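Local atomic coordinates of copper induced nitroreductase D (Lactococcus lactis, PDB entry 2WQF), a protein that binds flavin mononucleotide as a copper-induced nitroreductase and is involved in defence against oxidative stress. Residues Asn9-Tyr14 / Gly187-Met192; Thr45-Ile50 / Phe102-Val107; His152-Ile157 / Arg174-Phe179. All coordinates share one frame; numbering follows the deposited sequence. Where two conformers were deposited one is given.

Contact 1: residues Asn9-Tyr14 / Gly187-Met192; sequences NRRTIY and GEKTFM. With FMN (flavin mononucleotide), chain B.
Arg11 spreads its guanidinium over loop and ligand: NH2 donates to Gly187 O at 2.8 Å, and NE to FMN O3P at 2.8 Å. The first donor comes in above the carbonyl plane of Gly187, 40° out of it. Lys189, on which Asn42 of the second subunit packs, slants across the same guanidinium, its CE 3.7 Å above the plane near the rim. With CG anti to the backbone N (chi1 -178°) and one bend further along, the lysine brings NZ within 2.7 Å of FMN O1P. Arg10 meets the phosphate edge-on, NH1 bonding to O2P and NH2 to O1P. Like charges are thereby gathered, Lys189 NZ lying 4.0 Å from Arg11 NE, and the phosphate would probably offset their repulsion. An alanine in place of Arg11 would probably deprive O3P of a charged donor, leave Gly187 O without its guanidinium mate and open a gap beside Lys189. Thr12 N and OG1 complete the grip on O3P and O2P. The 187-192 loop lies between strands 171-182 and 198-201, while the 9-14 loop follows helix 3-9 and lies against helix 121-143, whose Trp138 forms a cation-pi contact with Arg10, and Ile13 pairs with Ala148 of strand 146-151.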
# COMPACT_ATOMS: atom_id res chain seq x y z
N ASN A 9 -10.33 3.01 -12.26
CA ASN A 9 -11.74 2.95 -11.92
C ASN A 9 -12.03 3.08 -10.42
O ASN A 9 -13.14 3.44 -10.02
CB ASN A 9 -12.34 1.65 -12.46
CG ASN A 9 -13.84 1.58 -12.29
OD1 ASN A 9 -14.58 2.45 -12.78
ND2 ASN A 9 -14.30 0.56 -11.58
N ARG A 10 -11.03 2.80 -9.59
CA ARG A 10 -11.14 2.97 -8.14
C ARG A 10 -11.08 4.46 -7.83
O ARG A 10 -10.12 5.14 -8.21
CB ARG A 10 -10.02 2.26 -7.39
CG ARG A 10 -10.11 2.40 -5.87
CD ARG A 10 -8.79 2.59 -5.21
NE ARG A 10 -8.09 3.70 -5.82
CZ ARG A 10 -8.35 5.00 -5.60
NH1 ARG A 10 -9.20 5.39 -4.66
NH2 ARG A 10 -7.69 5.91 -6.30
N ARG A 11 -12.12 4.96 -7.17
CA ARG A 11 -12.19 6.35 -6.75
C ARG A 11 -12.82 6.47 -5.37
O ARG A 11 -13.51 5.56 -4.89
CB ARG A 11 -13.00 7.19 -7.74
CG ARG A 11 -12.41 7.27 -9.14
CD ARG A 11 -11.08 8.01 -9.19
NE ARG A 11 -11.19 9.36 -8.63
CZ ARG A 11 -11.72 10.40 -9.26
NH1 ARG A 11 -12.13 10.28 -10.53
NH2 ARG A 11 -11.79 11.55 -8.66
N THR A 12 -12.59 7.62 -4.75
CA THR A 12 -13.30 8.00 -3.53
C THR A 12 -14.74 8.38 -3.88
O THR A 12 -15.00 9.31 -4.64
CB THR A 12 -12.58 9.16 -2.82
OG1 THR A 12 -11.35 8.69 -2.27
CG2 THR A 12 -13.43 9.74 -1.71
N ILE A 13 -15.66 7.61 -3.33
CA ILE A 13 -17.09 7.86 -3.48
C ILE A 13 -17.69 8.10 -2.12
O ILE A 13 -17.71 7.20 -1.28
CB ILE A 13 -17.80 6.63 -4.12
CG1 ILE A 13 -17.15 6.24 -5.46
CG2 ILE A 13 -19.30 6.86 -4.24
CD1 ILE A 13 -17.26 7.28 -6.55
N TYR A 14 -18.19 9.30 -1.92
CA TYR A 14 -18.80 9.67 -0.64
C TYR A 14 -20.29 9.36 -0.59
O TYR A 14 -20.83 9.11 0.50
CB TYR A 14 -18.56 11.15 -0.33
CG TYR A 14 -17.10 11.44 0.01
CD1 TYR A 14 -16.49 10.79 1.10
CD2 TYR A 14 -16.33 12.29 -0.77
CE1 TYR A 14 -15.18 11.04 1.42
CE2 TYR A 14 -15.00 12.55 -0.46
CZ TYR A 14 -14.42 11.92 0.63
OH TYR A 14 -13.10 12.19 0.95
N GLY A 187 -15.72 13.06 -7.58
CA GLY A 187 -15.37 14.41 -7.99
C GLY A 187 -14.20 14.49 -8.95
O GLY A 187 -13.65 13.50 -9.43
N GLU A 188 -13.79 15.72 -9.24
CA GLU A 188 -12.66 15.95 -10.10
C GLU A 188 -11.37 15.69 -9.34
O GLU A 188 -11.33 15.82 -8.11
CB GLU A 188 -12.71 17.39 -10.59
CG GLU A 188 -13.88 17.66 -11.50
CD GLU A 188 -14.08 19.14 -11.73
OE1 GLU A 188 -13.17 19.93 -11.37
OE2 GLU A 188 -15.13 19.51 -12.27
N LYS A 189 -10.33 15.31 -10.06
CA LYS A 189 -9.03 15.04 -9.47
C LYS A 189 -7.94 15.46 -10.43
O LYS A 189 -8.01 15.20 -11.62
CB LYS A 189 -8.90 13.54 -9.14
CG LYS A 189 -7.60 13.17 -8.48
CD LYS A 189 -7.55 11.72 -7.98
CE LYS A 189 -7.64 10.72 -9.08
NZ LYS A 189 -7.20 9.38 -8.59
N THR A 190 -6.94 16.12 -9.89
CA THR A 190 -5.77 16.54 -10.67
C THR A 190 -4.58 15.61 -10.38
O THR A 190 -4.60 14.80 -9.46
CB THR A 190 -5.37 17.98 -10.32
OG1 THR A 190 -4.99 18.06 -8.94
CG2 THR A 190 -6.52 18.95 -10.60
N PHE A 191 -3.56 15.74 -11.21
CA PHE A 191 -2.33 14.94 -11.13
C PHE A 191 -1.15 15.89 -11.25
O PHE A 191 -1.20 16.89 -12.00
CB PHE A 191 -2.29 13.92 -12.25
CG PHE A 191 -3.48 13.01 -12.30
CD1 PHE A 191 -3.47 11.80 -11.63
CD2 PHE A 191 -4.59 13.35 -13.03
CE1 PHE A 191 -4.56 10.95 -11.68
CE2 PHE A 191 -5.71 12.55 -13.09
CZ PHE A 191 -5.70 11.32 -12.40
N MET A 192 -0.07 15.58 -10.55
CA MET A 192 1.20 16.28 -10.70
C MET A 192 1.73 16.13 -12.11
O MET A 192 1.38 15.22 -12.86
CB MET A 192 2.29 15.61 -9.83
CG MET A 192 2.24 15.82 -8.36
SD MET A 192 3.60 14.88 -7.63
CE MET A 192 4.99 15.83 -8.20
N1 FMN B . -10.21 10.39 2.37
C2 FMN B . -11.14 10.80 3.44
O2 FMN B . -12.23 11.23 3.15
N3 FMN B . -10.68 10.77 4.79
C4 FMN B . -9.42 10.32 5.15
O4 FMN B . -9.13 10.23 6.31
C4A FMN B . -8.49 9.93 4.08
N5 FMN B . -7.28 9.54 4.31
C5A FMN B . -6.54 8.80 3.23
C6 FMN B . -5.31 8.04 3.60
C7 FMN B . -4.65 7.31 2.70
C7M FMN B . -3.40 6.58 3.12
C8 FMN B . -5.19 7.24 1.29
C8M FMN B . -4.50 6.36 0.27
C9 FMN B . -6.27 7.94 0.93
C9A FMN B . -7.01 8.77 1.95
N10 FMN B . -8.16 9.55 1.63
C10 FMN B . -8.98 9.98 2.67
C1' FMN B . -8.67 9.62 0.27
C2' FMN B . -7.76 10.47 -0.61
O2' FMN B . -7.96 11.83 -0.29
C3' FMN B . -8.09 10.15 -2.07
O3' FMN B . -7.68 8.81 -2.26
C4' FMN B . -7.30 11.07 -3.02
O4' FMN B . -7.78 12.40 -2.93
C5' FMN B . -7.38 10.59 -4.47
O5' FMN B . -8.75 10.54 -4.86
P FMN B . -9.40 9.13 -5.36
O1P FMN B . -8.58 8.57 -6.44
O2P FMN B . -9.45 8.16 -4.11
O3P FMN B . -10.87 9.50 -5.84
O HOH W 1 -12.36 12.71 -12.43
O HOH W 2 -14.07 11.81 -5.28

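Contact 2: residues Thr45-Ile50 / Phe102-Val107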
# COMPACT_ATOMS: atom_id res chain seq x y z
N THR A 45 0.18 -9.39 8.43
CA THR A 45 -0.17 -8.73 9.67
C THR A 45 -1.54 -8.05 9.67
O THR A 45 -2.02 -7.63 10.71
CB THR A 45 0.90 -7.70 10.03
OG1 THR A 45 1.24 -6.97 8.85
CG2 THR A 45 2.15 -8.38 10.53
N GLY A 46 -2.17 -7.95 8.49
CA GLY A 46 -3.46 -7.29 8.37
C GLY A 46 -4.58 -8.10 9.00
O GLY A 46 -4.61 -9.33 8.89
N ARG A 47 -5.50 -7.41 9.66
CA ARG A 47 -6.68 -8.03 10.25
C ARG A 47 -7.88 -7.17 9.86
O ARG A 47 -7.76 -5.95 9.84
CB ARG A 47 -6.59 -8.05 11.78
CG ARG A 47 -5.32 -8.72 12.35
CD ARG A 47 -5.37 -10.26 12.21
NE ARG A 47 -4.15 -10.90 12.69
CZ ARG A 47 -3.12 -11.26 11.92
NH1 ARG A 47 -3.14 -11.07 10.61
NH2 ARG A 47 -2.06 -11.83 12.48
N LEU A 48 -9.02 -7.78 9.55
CA LEU A 48 -10.20 -7.04 9.14
C LEU A 48 -11.40 -7.37 10.00
O LEU A 48 -11.65 -8.54 10.34
CB LEU A 48 -10.59 -7.36 7.70
CG LEU A 48 -9.83 -6.66 6.59
CD1 LEU A 48 -8.36 -7.01 6.56
CD2 LEU A 48 -10.48 -7.04 5.25
N LEU A 49 -12.15 -6.33 10.34
CA LEU A 49 -13.50 -6.45 10.85
C LEU A 49 -14.44 -5.85 9.80
O LEU A 49 -14.33 -4.67 9.46
CB LEU A 49 -13.62 -5.69 12.17
CG LEU A 49 -15.02 -5.62 12.77
CD1 LEU A 49 -15.54 -7.02 13.11
CD2 LEU A 49 -14.98 -4.72 14.00
N ILE A 50 -15.32 -6.69 9.25
CA ILE A 50 -16.23 -6.30 8.18
C ILE A 50 -17.63 -6.20 8.75
O ILE A 50 -18.18 -7.20 9.20
CB ILE A 50 -16.21 -7.32 7.03
CG1 ILE A 50 -14.79 -7.46 6.47
CG2 ILE A 50 -17.19 -6.95 5.93
CD1 ILE A 50 -14.58 -8.73 5.60
N PHE A 102 -6.87 -3.39 10.56
CA PHE A 102 -5.98 -3.37 11.71
C PHE A 102 -4.65 -4.03 11.31
O PHE A 102 -4.58 -4.79 10.35
CB PHE A 102 -6.54 -4.17 12.91
CG PHE A 102 -7.94 -3.81 13.33
CD1 PHE A 102 -8.17 -3.16 14.53
CD2 PHE A 102 -9.03 -4.20 12.57
CE1 PHE A 102 -9.49 -2.85 14.95
CE2 PHE A 102 -10.32 -3.89 12.96
CZ PHE A 102 -10.56 -3.25 14.16
N GLU A 103 -3.60 -3.74 12.08
CA GLU A 103 -2.33 -4.43 11.96
C GLU A 103 -2.06 -5.13 13.29
O GLU A 103 -2.16 -4.51 14.37
CB GLU A 103 -1.20 -3.45 11.65
CG GLU A 103 -1.24 -2.95 10.20
CD GLU A 103 -0.92 -4.08 9.21
OE1 GLU A 103 0.10 -4.76 9.42
OE2 GLU A 103 -1.71 -4.29 8.23
N ASP A 104 -1.73 -6.41 13.23
CA ASP A 104 -1.51 -7.20 14.43
C ASP A 104 -0.12 -6.94 15.05
O ASP A 104 0.92 -7.39 14.55
CB ASP A 104 -1.70 -8.68 14.10
CG ASP A 104 -1.72 -9.55 15.34
OD1 ASP A 104 -1.22 -9.13 16.40
OD2 ASP A 104 -2.24 -10.67 15.25
N GLN A 105 -0.13 -6.18 16.14
CA GLN A 105 1.10 -5.78 16.81
C GLN A 105 1.82 -6.94 17.48
O GLN A 105 3.03 -6.86 17.73
CB GLN A 105 0.79 -4.70 17.85
CG GLN A 105 0.14 -3.45 17.23
CD GLN A 105 0.96 -2.90 16.09
OE1 GLN A 105 2.09 -2.42 16.28
NE2 GLN A 105 0.41 -2.96 14.88
N ALA A 106 1.10 -8.01 17.79
CA ALA A 106 1.74 -9.18 18.39
C ALA A 106 2.69 -9.86 17.40
O ALA A 106 3.79 -10.32 17.74
CB ALA A 106 0.70 -10.16 18.92
N VAL A 107 2.27 -9.91 16.14
CA VAL A 107 3.12 -10.44 15.08
C VAL A 107 4.31 -9.51 14.82
O VAL A 107 5.44 -9.96 14.70
CB VAL A 107 2.31 -10.67 13.78
CG1 VAL A 107 3.22 -11.10 12.64
CG2 VAL A 107 1.24 -11.73 14.01
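Thr45 and Glu103 cross at a slant at the tight part of this contact, Thr45 OG1 donating to Glu103 OE1 at 2.6 Å on the syn lone pair of the carboxylate. The threonine hydroxyl sits between the backbone N and the carbonyl carbon (chi1 44°), which turns it to the acid and brings CG2 against Val107. Beside it the strands 46-50 and 102-104 pair antiparallel: Arg47 and Phe102 exchange two backbone bonds as a hydrogen-bonded pair, and Asp104 N extends the ladder to Thr45 O. Gly46, in the non-hydrogen-bonded pair with Glu103, has its CA 3.5 Å from Glu103 OE2. The Phe102 ring turns its edge to Leu49 CB, 3.8 Å from CE2.

Also buried, the Arg47-Asp104 salt bridge is bent: NH2 and NE both reach OD2, at 3.0 and 3.2 Å, each through a weak bond, the guanidinium and carboxylate planes standing 89° apart. Arg47 NH1 bonds instead to Gly46 O and Gln44 O. At the partly exposed start of helix 105-114 the bonding thins, not the packing: Thr45 CG2 still lies 3.6 Å from Val107 CG1, a purely apolar touch.

Each buried charge thus has several mates. Glu103 OE1 also bonds Ser126, while Asp104 OD1 caps the helix through Ala106 N and takes Ser170 OG. Such sharing would probably stabilise both acids in their ionised form and tie the strand's end to the helix that follows.

Contact 3: residues His152-Ile157 / Arg174-Phe179. With FMN (flavin mononucleotide), chain B.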
# COMPACT_ATOMS: atom_id res chain seq x y z
N HIS A 152 -10.42 7.80 8.82
CA HIS A 152 -9.49 7.64 9.91
C HIS A 152 -10.01 8.23 11.21
O HIS A 152 -9.63 9.32 11.62
CB HIS A 152 -8.13 8.22 9.52
CG HIS A 152 -7.51 7.51 8.36
ND1 HIS A 152 -7.71 7.91 7.06
CD2 HIS A 152 -6.78 6.36 8.30
CE1 HIS A 152 -7.08 7.07 6.25
NE2 HIS A 152 -6.53 6.11 6.98
N TYR A 153 -10.90 7.48 11.86
CA TYR A 153 -11.43 7.85 13.18
C TYR A 153 -10.69 7.10 14.29
O TYR A 153 -11.04 7.21 15.45
CB TYR A 153 -12.94 7.60 13.23
CG TYR A 153 -13.68 8.61 12.39
CD1 TYR A 153 -13.82 9.92 12.82
CD2 TYR A 153 -14.21 8.26 11.16
CE1 TYR A 153 -14.48 10.86 12.05
CE2 TYR A 153 -14.87 9.19 10.38
CZ TYR A 153 -15.00 10.49 10.83
OH TYR A 153 -15.67 11.41 10.05
N ASN A 154 -9.65 6.36 13.90
CA ASN A 154 -8.63 5.88 14.84
C ASN A 154 -7.74 7.07 15.23
O ASN A 154 -7.47 7.93 14.36
CB ASN A 154 -7.80 4.77 14.19
CG ASN A 154 -7.26 5.17 12.82
OD1 ASN A 154 -8.02 5.32 11.87
ND2 ASN A 154 -5.97 5.43 12.74
N PRO A 155 -7.26 7.12 16.49
CA PRO A 155 -7.47 6.13 17.56
C PRO A 155 -8.71 6.37 18.41
O PRO A 155 -8.90 5.65 19.37
CB PRO A 155 -6.24 6.32 18.46
CG PRO A 155 -5.55 7.55 18.01
CD PRO A 155 -6.37 8.21 16.95
N LEU A 156 -9.54 7.34 18.05
CA LEU A 156 -10.67 7.75 18.89
C LEU A 156 -11.62 6.60 19.19
O LEU A 156 -12.10 6.46 20.31
CB LEU A 156 -11.43 8.89 18.20
CG LEU A 156 -10.94 10.32 18.46
CD1 LEU A 156 -9.45 10.47 18.17
CD2 LEU A 156 -11.77 11.29 17.62
N ILE A 157 -11.90 5.77 18.17
CA ILE A 157 -12.90 4.72 18.29
C ILE A 157 -12.34 3.35 18.63
O ILE A 157 -13.09 2.40 18.77
CB ILE A 157 -13.73 4.58 17.00
CG1 ILE A 157 -12.86 4.12 15.83
CG2 ILE A 157 -14.39 5.93 16.66
CD1 ILE A 157 -13.66 3.83 14.58
N ARG A 174 -6.11 0.92 11.85
CA ARG A 174 -5.42 1.83 10.93
C ARG A 174 -6.31 2.64 9.98
O ARG A 174 -5.91 3.71 9.52
CB ARG A 174 -4.42 1.07 10.06
CG ARG A 174 -3.49 0.16 10.79
CD ARG A 174 -2.79 0.80 11.95
NE ARG A 174 -1.94 1.94 11.61
CZ ARG A 174 -1.97 3.14 12.23
NH1 ARG A 174 -2.91 3.44 13.13
NH2 ARG A 174 -1.08 4.07 11.93
N GLY A 175 -7.50 2.17 9.67
CA GLY A 175 -8.30 2.79 8.64
C GLY A 175 -9.68 2.15 8.59
O GLY A 175 -9.85 1.01 9.03
N GLN A 176 -10.67 2.88 8.08
CA GLN A 176 -12.03 2.38 7.93
C GLN A 176 -12.53 2.65 6.54
O GLN A 176 -12.75 3.80 6.14
CB GLN A 176 -12.97 2.99 8.97
CG GLN A 176 -12.50 2.80 10.39
CD GLN A 176 -11.57 3.91 10.84
OE1 GLN A 176 -11.92 5.08 10.76
NE2 GLN A 176 -10.40 3.55 11.33
N LEU A 177 -12.71 1.59 5.78
CA LEU A 177 -13.13 1.70 4.39
C LEU A 177 -14.65 1.51 4.33
O LEU A 177 -15.17 0.42 4.51
CB LEU A 177 -12.40 0.70 3.52
CG LEU A 177 -12.61 0.86 2.02
CD1 LEU A 177 -11.92 2.11 1.45
CD2 LEU A 177 -12.11 -0.41 1.29
N VAL A 178 -15.36 2.62 4.15
CA VAL A 178 -16.81 2.68 4.04
C VAL A 178 -17.17 2.37 2.59
O VAL A 178 -16.58 2.93 1.67
CB VAL A 178 -17.32 4.07 4.42
CG1 VAL A 178 -18.82 4.14 4.34
CG2 VAL A 178 -16.88 4.41 5.83
N PHE A 179 -18.10 1.44 2.38
CA PHE A 179 -18.41 0.96 1.03
C PHE A 179 -19.88 0.72 0.82
O PHE A 179 -20.66 0.51 1.75
CB PHE A 179 -17.59 -0.30 0.69
CG PHE A 179 -18.08 -1.56 1.37
CD1 PHE A 179 -18.94 -2.42 0.70
CD2 PHE A 179 -17.72 -1.85 2.68
CE1 PHE A 179 -19.39 -3.58 1.31
CE2 PHE A 179 -18.19 -3.01 3.32
CZ PHE A 179 -19.03 -3.85 2.63
N1 FMN B . -10.21 10.39 2.37
C2 FMN B . -11.14 10.80 3.44
O2 FMN B . -12.23 11.23 3.15
N3 FMN B . -10.68 10.77 4.79
C4 FMN B . -9.42 10.32 5.15
O4 FMN B . -9.13 10.23 6.31
C4A FMN B . -8.49 9.93 4.08
N5 FMN B . -7.28 9.54 4.31
C5A FMN B . -6.54 8.80 3.23
C6 FMN B . -5.31 8.04 3.60
C7 FMN B . -4.65 7.31 2.70
C7M FMN B . -3.40 6.58 3.12
C8 FMN B . -5.19 7.24 1.29
C8M FMN B . -4.50 6.36 0.27
C9 FMN B . -6.27 7.94 0.93
C9A FMN B . -7.01 8.77 1.95
N10 FMN B . -8.16 9.55 1.63
C10 FMN B . -8.98 9.98 2.67
C1' FMN B . -8.67 9.62 0.27
C2' FMN B . -7.76 10.47 -0.61
O2' FMN B . -7.96 11.83 -0.29
C3' FMN B . -8.09 10.15 -2.07
O3' FMN B . -7.68 8.81 -2.26
C4' FMN B . -7.30 11.07 -3.02
O4' FMN B . -7.78 12.40 -2.93
C5' FMN B . -7.38 10.59 -4.47
O5' FMN B . -8.75 10.54 -4.86
P FMN B . -9.40 9.13 -5.36
O1P FMN B . -8.58 8.57 -6.44
O2P FMN B . -9.45 8.16 -4.11
O3P FMN B . -10.87 9.50 -5.84
O HOH W 3 -4.30 5.44 15.18
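The edge of the His152 imidazole points at the backbone carbonyl of Arg174, CD2 coming within 3.0 Å of its O, at a classic beta bulge where Arg174 and Gly175 both face Phe101. Arg174 O and FMN O4 both lie at the edge of the ring, near its plane, and ND1 donates to FMN O4 at 2.8 Å in an almost straight bond (176°). Further along, the Gln176 amide links loop and strand with both its ends. OE1 takes the N-H of Tyr153 at 2.8 Å, in its carbonyl plane and on a lone pair, and NE2 donates a hydrogen bond to Asn154 OD1 at 3.0 Å. A bend at chi2 (88°) turns the glutamine amide to the loop, and the two amide planes stand 76° apart. Asn154 ND2 shares a water with Arg174 NH1, although the main charged partner of that arginine is Glu127. Ile157 CD1 packs loosely near the Gln176 amide, 4.3 Å from its CD. Trp125 of the second subunit meets the His152 ring. The arrangement belongs to the FMN pocket of the nitroreductase fold: a loop leaving strand 146-151, held to central strand 171-182, presents a histidine to the flavin ring beside the dimer interface.

How the contacts relate
Contact 2 is buried strand pairing, contact 3 is partly buried, and contact 1 lies at the surface, on the other side of the chain's centre from contact 2. Contacts 2 and 3 share one sheet, in which strands 97-104 and 171-182 are neighbours, and they touch where Glu103 CG packs on Arg174 CG, 3.9 Å away. Contact 1 holds the FMN phosphate and, through Tyr14, one ring oxygen; contact 3 holds O4 of the ring. The chemistry follows the place: basic side chains of two loops around a phosphate in contact 1, backbone ladder and paired charges in contact 2, and neutral amides with a histidine in contact 3. All three also meet the second subunit.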